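Hydrogenase 2 maturation peptidase (Thaumarchaeota archaeon SCGC AB-539-E09, PDB 5TTX) probably cleaves the C-terminal extension from the large subunit of a nickel-iron hydrogenase, a late step in the maturation of that enzyme. Local coordinates at residues A[52-55]-A[56-60]; A[149-152]-A[153-157]; A[87-90]-A[91-95]; A[137-140]-A[141-145]. All coordinates share one frame; numbering follows the deposited sequence.

Contact 1: residues A[52-55]-A[56-60]; sequences ITVA and TDLED
Ile52 and Asp57 meet with their side chains nearly at right angles. The longer branch of the isoleucine runs along one carboxylate oxygen, with Ile52 CG1 and Ile52 CD1 both 3.2 Å from Asp57 OD2. Asp57 CG stands opposite its backbone N (chi1 -172°), and this turns the carboxylate back toward Ile52. The other oxygen, OD1, forms a salt bridge with Arg45, and OD2, besides touching Ile52, is hydrogen-bonded outside the two segments. Val54 and Leu58 approach each other at a slant. Their branches Val54 CG2 and Leu58 CD2 touch at 4.1 Å, while Ile52 CD1 lies 4.2 Å from Leu58 CD1. Leu58 thus meets both residues, using one methyl for each, and it also packs on Leu11 of strand 10-15. The backbone turn is wide. Leu58 N donates to Thr53 O at 3.0 Å, and Glu59 N to Val54 O at 3.0 Å; each joins an N-H to the carbonyl five positions earlier, the spacing of a pi-type turn. Glu59 folds back beside the turn, and its OE2 accepts from Thr56 N at 3.1 Å, a nearly straight bond that arrives from above the carboxylate plane. At the start of the helix, Glu103 of the second subunit accepts from Val54 N and Ala55 N. That carboxylate probably suits the partial positive charge of the helix start. The arrangement is a short helix with a pi-type turn, set in the beta-alpha-beta crossover between parallel strands 42-48 and 63-69.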
loop_
_atom_site.group_PDB
_atom_site.type_symbol
_atom_site.label_atom_id
_atom_site.label_comp_id
_atom_site.label_asym_id
_atom_site.label_seq_id
_atom_site.Cartn_x
_atom_site.Cartn_y
_atom_site.Cartn_z
ATOM N N ILE A 52 22.920 -23.463 15.971
ATOM C CA ILE A 52 22.815 -23.869 14.574
ATOM C C ILE A 52 22.322 -22.694 13.741
ATOM O O ILE A 52 21.483 -21.911 14.197
ATOM C CB ILE A 52 21.890 -25.093 14.421
ATOM C CG1 ILE A 52 21.723 -25.461 12.943
ATOM C CG2 ILE A 52 20.588 -24.856 15.143
ATOM C CD1 ILE A 52 21.367 -26.930 12.699
ATOM N N THR A 53 22.882 -22.549 12.540
ATOM C CA THR A 53 22.400 -21.575 11.570
ATOM C C THR A 53 21.134 -22.071 10.860
ATOM O O THR A 53 21.032 -23.239 10.463
ATOM C CB THR A 53 23.486 -21.281 10.537
ATOM O OG1 THR A 53 24.700 -20.938 11.210
ATOM C CG2 THR A 53 23.076 -20.125 9.611
ATOM N N VAL A 54 20.170 -21.165 10.697
ATOM C CA VAL A 54 18.945 -21.472 9.962
ATOM C C VAL A 54 19.207 -21.478 8.457
ATOM O O VAL A 54 18.949 -22.475 7.769
ATOM C CB VAL A 54 17.825 -20.478 10.344
ATOM C CG1 VAL A 54 16.567 -20.696 9.488
ATOM C CG2 VAL A 54 17.488 -20.609 11.831
ATOM N N ALA A 55 19.725 -20.372 7.922
ATOM C CA ALA A 55 20.045 -20.325 6.498
ATOM C C ALA A 55 21.144 -21.334 6.154
ATOM O O ALA A 55 22.132 -21.483 6.883
ATOM C CB ALA A 55 20.468 -18.912 6.093
ATOM N N THR A 56 20.947 -22.052 5.042
ATOM C CA THR A 56 21.889 -23.021 4.478
ATOM C C THR A 56 22.147 -24.224 5.386
ATOM O O THR A 56 23.104 -24.974 5.149
ATOM C CB THR A 56 23.240 -22.375 4.119
ATOM O OG1 THR A 56 23.949 -22.046 5.322
ATOM C CG2 THR A 56 23.050 -21.118 3.274
ATOM N N ASP A 57 21.337 -24.431 6.422
ATOM C CA ASP A 57 21.560 -25.564 7.316
ATOM C C ASP A 57 20.229 -26.079 7.844
ATOM O O ASP A 57 19.707 -27.074 7.341
ATOM C CB ASP A 57 22.497 -25.180 8.474
ATOM C CG ASP A 57 22.907 -26.374 9.328
ATOM O OD1 ASP A 57 22.628 -27.516 8.926
ATOM O OD2 ASP A 57 23.509 -26.178 10.411
ATOM N N LEU A 58 19.656 -25.399 8.836
ATOM C CA LEU A 58 18.421 -25.891 9.448
ATOM C C LEU A 58 17.272 -25.932 8.442
ATOM O O LEU A 58 16.450 -26.861 8.454
ATOM C CB LEU A 58 18.064 -25.024 10.652
ATOM C CG LEU A 58 16.961 -25.504 11.580
ATOM C CD1 LEU A 58 17.204 -26.921 12.071
ATOM C CD2 LEU A 58 16.904 -24.563 12.739
ATOM N N GLU A 59 17.216 -24.958 7.539
ATOM C CA GLU A 59 16.128 -24.918 6.573
ATOM C C GLU A 59 16.156 -26.089 5.595
ATOM O O GLU A 59 15.144 -26.346 4.936
ATOM C CB GLU A 59 16.162 -23.596 5.804
ATOM C CG GLU A 59 17.278 -23.499 4.798
ATOM C CD GLU A 59 17.290 -22.158 4.084
ATOM O OE1 GLU A 59 16.275 -21.425 4.167
ATOM O OE2 GLU A 59 18.310 -21.835 3.440
ATOM N N ASP A 60 17.261 -26.819 5.494
ATOM C CA ASP A 60 17.280 -27.958 4.587
ATOM C C ASP A 60 16.647 -29.208 5.177
ATOM O O ASP A 60 16.614 -30.234 4.500
ATOM C CB ASP A 60 18.710 -28.259 4.153
ATOM C CG ASP A 60 19.355 -27.084 3.433
ATOM O OD1 ASP A 60 18.608 -26.247 2.864
ATOM O OD2 ASP A 60 20.606 -26.995 3.444
#

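Contact 2: residues A[149-152]-A[153-157]; sequences AAVD and LVLEA
Along the C-terminal helix 141-158, residues 149-152 and 153-157 form two successive turns of regular alpha-helix, with Val151 and Leu155 touching on the inner side. These two side chains lie alongside each other and point the same way. Val151 CG1 meets Leu155 CD1 at 4.2 Å. Leu155 CG sits opposite its own carbonyl carbon (chi1 -69°), which tips the chain back over the preceding turn and places CG 3.4 Å from Val151 O. The same oxygen accepts from Leu155 N at 2.8 Å. Val154 makes a similar approach one residue earlier: its N donates to Ala150 O at 2.8 Å, with an N-H...O angle of 168°, and its CG2 branch rests 3.3 Å from that Ala150 O. The inner residues pack on neighbouring elements. Val151 meets Leu32 and Val154 meets Leu33, both on helix 25-34, while Ala150 reaches Leu67 of strand 63-69. Leu155 turns to Met36 and Leu38 in loops. The outer side is polar. Glu156 N donates to Asp152 O at 2.8 Å, and the extended Glu156 side chain leans back over this carbonyl, with CG 3.2 Å from Asp152 O. Asp152 OD2 and Glu156 OE1, probably both charged, stay 5.8 Å apart. The pattern is that of an amphipathic helix laid against the sheet and a neighbouring helix of an alpha/beta fold.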
loop_
_atom_site.group_PDB
_atom_site.type_symbol
_atom_site.label_atom_id
_atom_site.label_comp_id
_atom_site.label_asym_id
_atom_site.label_seq_id
_atom_site.Cartn_x
_atom_site.Cartn_y
_atom_site.Cartn_z
ATOM N N ALA A 149 15.288 -43.607 27.338
ATOM C CA ALA A 149 13.881 -43.281 27.134
ATOM C C ALA A 149 13.712 -42.256 26.015
ATOM O O ALA A 149 12.804 -42.372 25.181
ATOM C CB ALA A 149 13.277 -42.756 28.437
ATOM N N ALA A 150 14.585 -41.251 25.980
ATOM C CA ALA A 150 14.502 -40.259 24.925
ATOM C C ALA A 150 14.740 -40.908 23.576
ATOM O O ALA A 150 14.080 -40.561 22.591
ATOM C CB ALA A 150 15.502 -39.126 25.179
ATOM N N VAL A 151 15.651 -41.886 23.525
ATOM C CA VAL A 151 15.905 -42.598 22.275
ATOM C C VAL A 151 14.610 -43.214 21.752
ATOM O O VAL A 151 14.265 -43.073 20.577
ATOM C CB VAL A 151 17.010 -43.653 22.481
ATOM C CG1 VAL A 151 17.001 -44.729 21.367
ATOM C CG2 VAL A 151 18.360 -42.978 22.539
ATOM N N ASP A 152 13.854 -43.867 22.637
ATOM C CA ASP A 152 12.566 -44.420 22.239
ATOM C C ASP A 152 11.622 -43.340 21.733
ATOM O O ASP A 152 10.916 -43.552 20.734
ATOM C CB ASP A 152 11.927 -45.177 23.399
ATOM C CG ASP A 152 12.686 -46.440 23.756
ATOM O OD1 ASP A 152 13.488 -46.929 22.914
ATOM O OD2 ASP A 152 12.473 -46.940 24.883
ATOM N N LEU A 153 11.577 -42.180 22.413
ATOM C CA LEU A 153 10.685 -41.118 21.955
ATOM C C LEU A 153 11.081 -40.650 20.567
ATOM O O LEU A 153 10.224 -40.419 19.709
ATOM C CB LEU A 153 10.703 -39.933 22.913
ATOM C CG LEU A 153 9.878 -40.045 24.178
ATOM C CD1 LEU A 153 9.961 -38.720 24.973
ATOM C CD2 LEU A 153 8.454 -40.395 23.831
ATOM N N VAL A 154 12.383 -40.512 20.337
ATOM C CA VAL A 154 12.893 -40.161 19.016
ATOM C C VAL A 154 12.486 -41.204 17.984
ATOM O O VAL A 154 12.006 -40.873 16.889
ATOM C CB VAL A 154 14.417 -40.001 19.073
ATOM C CG1 VAL A 154 14.989 -39.910 17.666
ATOM C CG2 VAL A 154 14.757 -38.784 19.885
ATOM N N LEU A 155 12.689 -42.482 18.299
ATOM C CA LEU A 155 12.376 -43.504 17.304
ATOM C C LEU A 155 10.878 -43.559 17.034
ATOM O O LEU A 155 10.470 -43.756 15.887
ATOM C CB LEU A 155 12.907 -44.871 17.745
ATOM C CG LEU A 155 14.434 -45.071 17.781
ATOM C CD1 LEU A 155 14.822 -46.489 18.262
ATOM C CD2 LEU A 155 15.067 -44.809 16.420
ATOM N N GLU A 156 10.044 -43.342 18.057
ATOM C CA GLU A 156 8.605 -43.390 17.821
ATOM C C GLU A 156 8.157 -42.214 16.980
ATOM O O GLU A 156 7.342 -42.377 16.065
ATOM C CB GLU A 156 7.831 -43.389 19.120
ATOM C CG GLU A 156 8.021 -44.617 19.960
ATOM C CD GLU A 156 7.528 -44.393 21.373
ATOM O OE1 GLU A 156 7.564 -45.356 22.170
ATOM O OE2 GLU A 156 7.101 -43.250 21.672
ATOM N N ALA A 157 8.679 -41.025 17.286
ATOM C CA ALA A 157 8.356 -39.834 16.518
ATOM C C ALA A 157 8.644 -40.028 15.041
ATOM O O ALA A 157 7.934 -39.479 14.197
ATOM C CB ALA A 157 9.161 -38.646 17.041
#

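Contact 3: residues A[87-90]-A[91-95]; sequences RGLD and EDISQ
Leu89 and Ile93 sit one turn apart on the buried side of helix 86-98, the first arm of a helical pair completed by helix 107-116. This is the packed part of the contact. Leu89 CG and Ile93 CD1 meet at 4.3 Å, and Ile93 CG1 comes within 3.3 Å of Leu89 O. Ile93 leans back this way because CG1 lies opposite its carbonyl carbon (chi1 -66°). Around them, Ile93 packs on Leu109 and Phe112 of helix 107-116, and Leu89 meets Leu89 of the second subunit. Regular backbone bonds join the turns, among them Asp92 N to Gly88 O at 3.0 Å and Ser94 N to Asp90 O at 2.9 Å. Ser94 OG adds a weak second bond to Asp90 O.

The solvent side is looser. Gly88 and Glu91 are exposed there, and Glu91 meets the previous turn mainly through CB, 3.4 Å from Gly88 O. Its chain bends beyond CG, and its carboxylate stays well away from that of Asp90. At the border of the two sides Arg87 is exposed but held. Its guanidinium forms a side-on salt bridge with Asp90, which also packs on Ile116. Two of its nitrogens share one oxygen: Arg87 NE and Arg87 NH1 each lie 3.1 Å from Asp90 OD2. That oxygen lies only 2° out of the guanidinium plane, and both donors reach it from the same face of the carboxylate.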
loop_
_atom_site.group_PDB
_atom_site.type_symbol
_atom_site.label_atom_id
_atom_site.label_comp_id
_atom_site.label_asym_id
_atom_site.label_seq_id
_atom_site.Cartn_x
_atom_site.Cartn_y
_atom_site.Cartn_z
ATOM N N ARG A 87 4.242 -22.695 11.738
ATOM C CA ARG A 87 3.386 -21.982 10.787
ATOM C C ARG A 87 2.420 -21.064 11.528
ATOM O O ARG A 87 2.207 -19.920 11.122
ATOM C CB ARG A 87 2.633 -22.950 9.857
ATOM C CG ARG A 87 3.502 -23.638 8.739
ATOM C CD ARG A 87 4.134 -22.709 7.618
ATOM N NE ARG A 87 5.353 -21.969 8.008
ATOM C CZ ARG A 87 6.597 -22.473 8.125
ATOM N NH1 ARG A 87 7.605 -21.686 8.482
ATOM N NH2 ARG A 87 6.858 -23.753 7.917
ATOM N N GLY A 88 1.875 -21.526 12.654
ATOM C CA GLY A 88 1.092 -20.640 13.498
ATOM C C GLY A 88 1.885 -19.421 13.929
ATOM O O GLY A 88 1.367 -18.299 13.935
ATOM N N LEU A 89 3.166 -19.621 14.250
ATOM C CA LEU A 89 3.994 -18.516 14.717
ATOM C C LEU A 89 4.219 -17.469 13.625
ATOM O O LEU A 89 4.200 -16.267 13.918
ATOM C CB LEU A 89 5.317 -19.052 15.246
ATOM C CG LEU A 89 6.402 -18.039 15.606
ATOM C CD1 LEU A 89 5.946 -17.112 16.730
ATOM C CD2 LEU A 89 7.703 -18.770 15.973
ATOM N N ASP A 90 4.425 -17.893 12.367
ATOM C CA ASP A 90 4.452 -16.942 11.250
ATOM C C ASP A 90 3.220 -16.056 11.264
ATOM O O ASP A 90 3.316 -14.820 11.222
ATOM C CB ASP A 90 4.499 -17.661 9.902
ATOM C CG ASP A 90 5.716 -18.530 9.735
ATOM O OD1 ASP A 90 6.436 -18.728 10.728
ATOM O OD2 ASP A 90 5.952 -19.017 8.604
ATOM N N GLU A 91 2.047 -16.685 11.295
ATOM C CA GLU A 91 0.803 -15.937 11.248
ATOM C C GLU A 91 0.748 -14.901 12.353
ATOM O O GLU A 91 0.350 -13.749 12.112
ATOM C CB GLU A 91 -0.381 -16.892 11.340
ATOM C CG GLU A 91 -0.709 -17.532 10.029
ATOM C CD GLU A 91 -0.916 -16.514 8.918
ATOM O OE1 GLU A 91 -0.005 -16.374 8.079
ATOM O OE2 GLU A 91 -1.974 -15.842 8.882
ATOM N N ASP A 92 1.166 -15.279 13.567
ATOM C CA ASP A 92 1.153 -14.317 14.663
ATOM C C ASP A 92 2.088 -13.153 14.385
ATOM O O ASP A 92 1.794 -12.017 14.774
ATOM C CB ASP A 92 1.520 -15.003 15.981
ATOM C CG ASP A 92 0.531 -16.077 16.360
ATOM O OD1 ASP A 92 -0.618 -15.992 15.896
ATOM O OD2 ASP A 92 0.887 -17.017 17.104
ATOM N N ILE A 93 3.209 -13.407 13.710
ATOM C CA ILE A 93 4.126 -12.325 13.367
ATOM C C ILE A 93 3.505 -11.400 12.319
ATOM O O ILE A 93 3.604 -10.174 12.426
ATOM C CB ILE A 93 5.469 -12.913 12.907
ATOM C CG1 ILE A 93 6.146 -13.622 14.079
ATOM C CG2 ILE A 93 6.394 -11.822 12.363
ATOM C CD1 ILE A 93 7.417 -14.304 13.687
ATOM N N SER A 94 2.836 -11.966 11.305
ATOM C CA SER A 94 2.079 -11.148 10.354
ATOM C C SER A 94 1.028 -10.305 11.059
ATOM O O SER A 94 0.846 -9.114 10.740
ATOM C CB SER A 94 1.400 -12.024 9.310
ATOM O OG SER A 94 2.330 -12.852 8.640
ATOM N N GLN A 95 0.314 -10.899 12.010
ATOM C CA GLN A 95 -0.677 -10.119 12.739
ATOM C C GLN A 95 -0.010 -8.981 13.491
ATOM O O GLN A 95 -0.548 -7.869 13.561
ATOM C CB GLN A 95 -1.459 -11.015 13.693
ATOM C CG GLN A 95 -2.372 -12.018 12.996
ATOM C CD GLN A 95 -3.034 -12.956 13.984
ATOM O OE1 GLN A 95 -4.061 -12.621 14.569
ATOM N NE2 GLN A 95 -2.440 -14.135 14.190
#

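Contact 4: residues A[137-140]-A[141-145]; sequences LELS and EEVEA
One water oxygen is gripped by Leu139 and Glu144 across the start of the helix. It donates to Leu139 O at 2.6 Å and to Glu144 OE1 at 2.8 Å, and so ties the incoming loop to the first turn. Glu144 CG lies opposite its backbone N (chi1 160°) and the chain then bends, which carries the carboxylate back to this water. Ser140 makes the direct links. Its carbonyl oxygen accepts from Glu144 N at 2.9 Å, the first regular bond of helix 141-158. Its side chain is the N-cap: Ser140 OG accepts from Val143 N at 3.2 Å, with an N-H...O angle of 157°. The hydroxyl thus occupies an amide that lacks a partner one turn earlier in the helix. Asp22 also holds the serine, its OD2 accepting from Ser140 N. Below the cap the contact is apolar. Leu139 and Val143 cross at about a right angle, with Leu139 CD2 4.1 Å from Val143 CG1. The other leucine branch, CD1, rests 3.8 Å from Glu144 CA. Val143 goes on to Phe25, and both Leu139 and Glu144 touch Arg28 of helix 25-34.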
loop_
_atom_site.group_PDB
_atom_site.type_symbol
_atom_site.label_atom_id
_atom_site.label_comp_id
_atom_site.label_asym_id
_atom_site.label_seq_id
_atom_site.Cartn_x
_atom_site.Cartn_y
_atom_site.Cartn_z
ATOM N N LEU A 137 31.934 -34.407 33.639
ATOM C CA LEU A 137 31.910 -35.144 32.385
ATOM C C LEU A 137 30.810 -36.192 32.351
ATOM O O LEU A 137 30.585 -36.794 31.292
ATOM C CB LEU A 137 33.266 -35.837 32.154
ATOM C CG LEU A 137 34.437 -34.858 32.203
ATOM C CD1 LEU A 137 35.775 -35.567 32.247
ATOM C CD2 LEU A 137 34.364 -33.913 31.022
ATOM N N GLU A 138 30.129 -36.427 33.472
ATOM C CA GLU A 138 29.249 -37.576 33.602
ATOM C C GLU A 138 27.801 -37.153 33.801
ATOM O O GLU A 138 27.512 -36.062 34.295
ATOM C CB GLU A 138 29.668 -38.469 34.773
ATOM C CG GLU A 138 31.109 -39.004 34.715
ATOM C CD GLU A 138 31.365 -39.973 33.562
ATOM O OE1 GLU A 138 30.398 -40.407 32.888
ATOM O OE2 GLU A 138 32.553 -40.310 33.335
ATOM N N LEU A 139 26.894 -38.034 33.395
ATOM C CA LEU A 139 25.484 -37.882 33.696
ATOM C C LEU A 139 25.176 -38.566 35.015
ATOM O O LEU A 139 25.775 -39.589 35.353
ATOM C CB LEU A 139 24.613 -38.504 32.599
ATOM C CG LEU A 139 24.783 -38.066 31.147
ATOM C CD1 LEU A 139 23.999 -39.019 30.232
ATOM C CD2 LEU A 139 24.333 -36.605 30.928
ATOM N N SER A 140 24.216 -38.005 35.743
ATOM C CA SER A 140 23.606 -38.699 36.862
ATOM C C SER A 140 22.965 -40.008 36.395
ATOM O O SER A 140 22.640 -40.207 35.223
ATOM C CB SER A 140 22.520 -37.835 37.512
ATOM O OG SER A 140 21.496 -37.521 36.548
ATOM N N GLU A 141 22.782 -40.901 37.355
ATOM C CA GLU A 141 22.063 -42.143 37.147
ATOM C C GLU A 141 20.718 -41.897 36.449
ATOM O O GLU A 141 20.371 -42.581 35.479
ATOM C CB GLU A 141 21.898 -42.804 38.523
ATOM C CG GLU A 141 21.551 -44.251 38.490
ATOM C CD GLU A 141 21.848 -44.948 39.802
ATOM O OE1 GLU A 141 21.964 -44.258 40.847
ATOM O OE2 GLU A 141 21.974 -46.197 39.773
ATOM N N GLU A 142 19.964 -40.890 36.908
ATOM C CA GLU A 142 18.635 -40.637 36.364
ATOM C C GLU A 142 18.704 -40.184 34.916
ATOM O O GLU A 142 17.948 -40.673 34.068
ATOM C CB GLU A 142 17.895 -39.591 37.198
ATOM C CG GLU A 142 17.579 -40.066 38.595
ATOM C CD GLU A 142 18.609 -39.558 39.605
ATOM O OE1 GLU A 142 18.192 -39.172 40.722
ATOM O OE2 GLU A 142 19.831 -39.542 39.276
ATOM N N VAL A 143 19.604 -39.257 34.610
ATOM C CA VAL A 143 19.563 -38.675 33.279
ATOM C C VAL A 143 20.185 -39.620 32.273
ATOM O O VAL A 143 19.740 -39.692 31.118
ATOM C CB VAL A 143 20.223 -37.289 33.280
ATOM C CG1 VAL A 143 20.385 -36.764 31.855
ATOM C CG2 VAL A 143 19.388 -36.312 34.148
ATOM N N GLU A 144 21.163 -40.405 32.703
ATOM C CA GLU A 144 21.620 -41.507 31.878
ATOM C C GLU A 144 20.466 -42.426 31.505
ATOM O O GLU A 144 20.333 -42.827 30.344
ATOM C CB GLU A 144 22.710 -42.308 32.587
ATOM C CG GLU A 144 22.840 -43.712 31.961
ATOM C CD GLU A 144 24.261 -44.141 31.679
ATOM O OE1 GLU A 144 25.192 -43.715 32.405
ATOM O OE2 GLU A 144 24.436 -44.933 30.723
ATOM N N ALA A 145 19.646 -42.819 32.486
ATOM C CA ALA A 145 18.539 -43.699 32.140
ATOM C C ALA A 145 17.552 -42.978 31.226
ATOM O O ALA A 145 16.938 -43.607 30.347
ATOM C CB ALA A 145 17.857 -44.236 33.396
HETATM O O HOH W 1 25.842 -42.119 34.655
#

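Contacts 2 and 4 share helix 141-158. Contact 4 starts it at the surface with a serine cap and a water bridge, while contact 2, its centre about 17 Å away, is plain helix with a buried apolar side. Both also reach helix 25-34. Contacts 1 and 3 lie on other helices, and both touch the second subunit, unlike contacts 2 and 4. Contact 1 meets it through backbone amides and apolar side chains, contact 3 through side chains. All but contact 4 are partly buried. Contacts 3 and 4 lie farthest apart, with centres about 38 Å from each other, on opposite sides of the chain's centre.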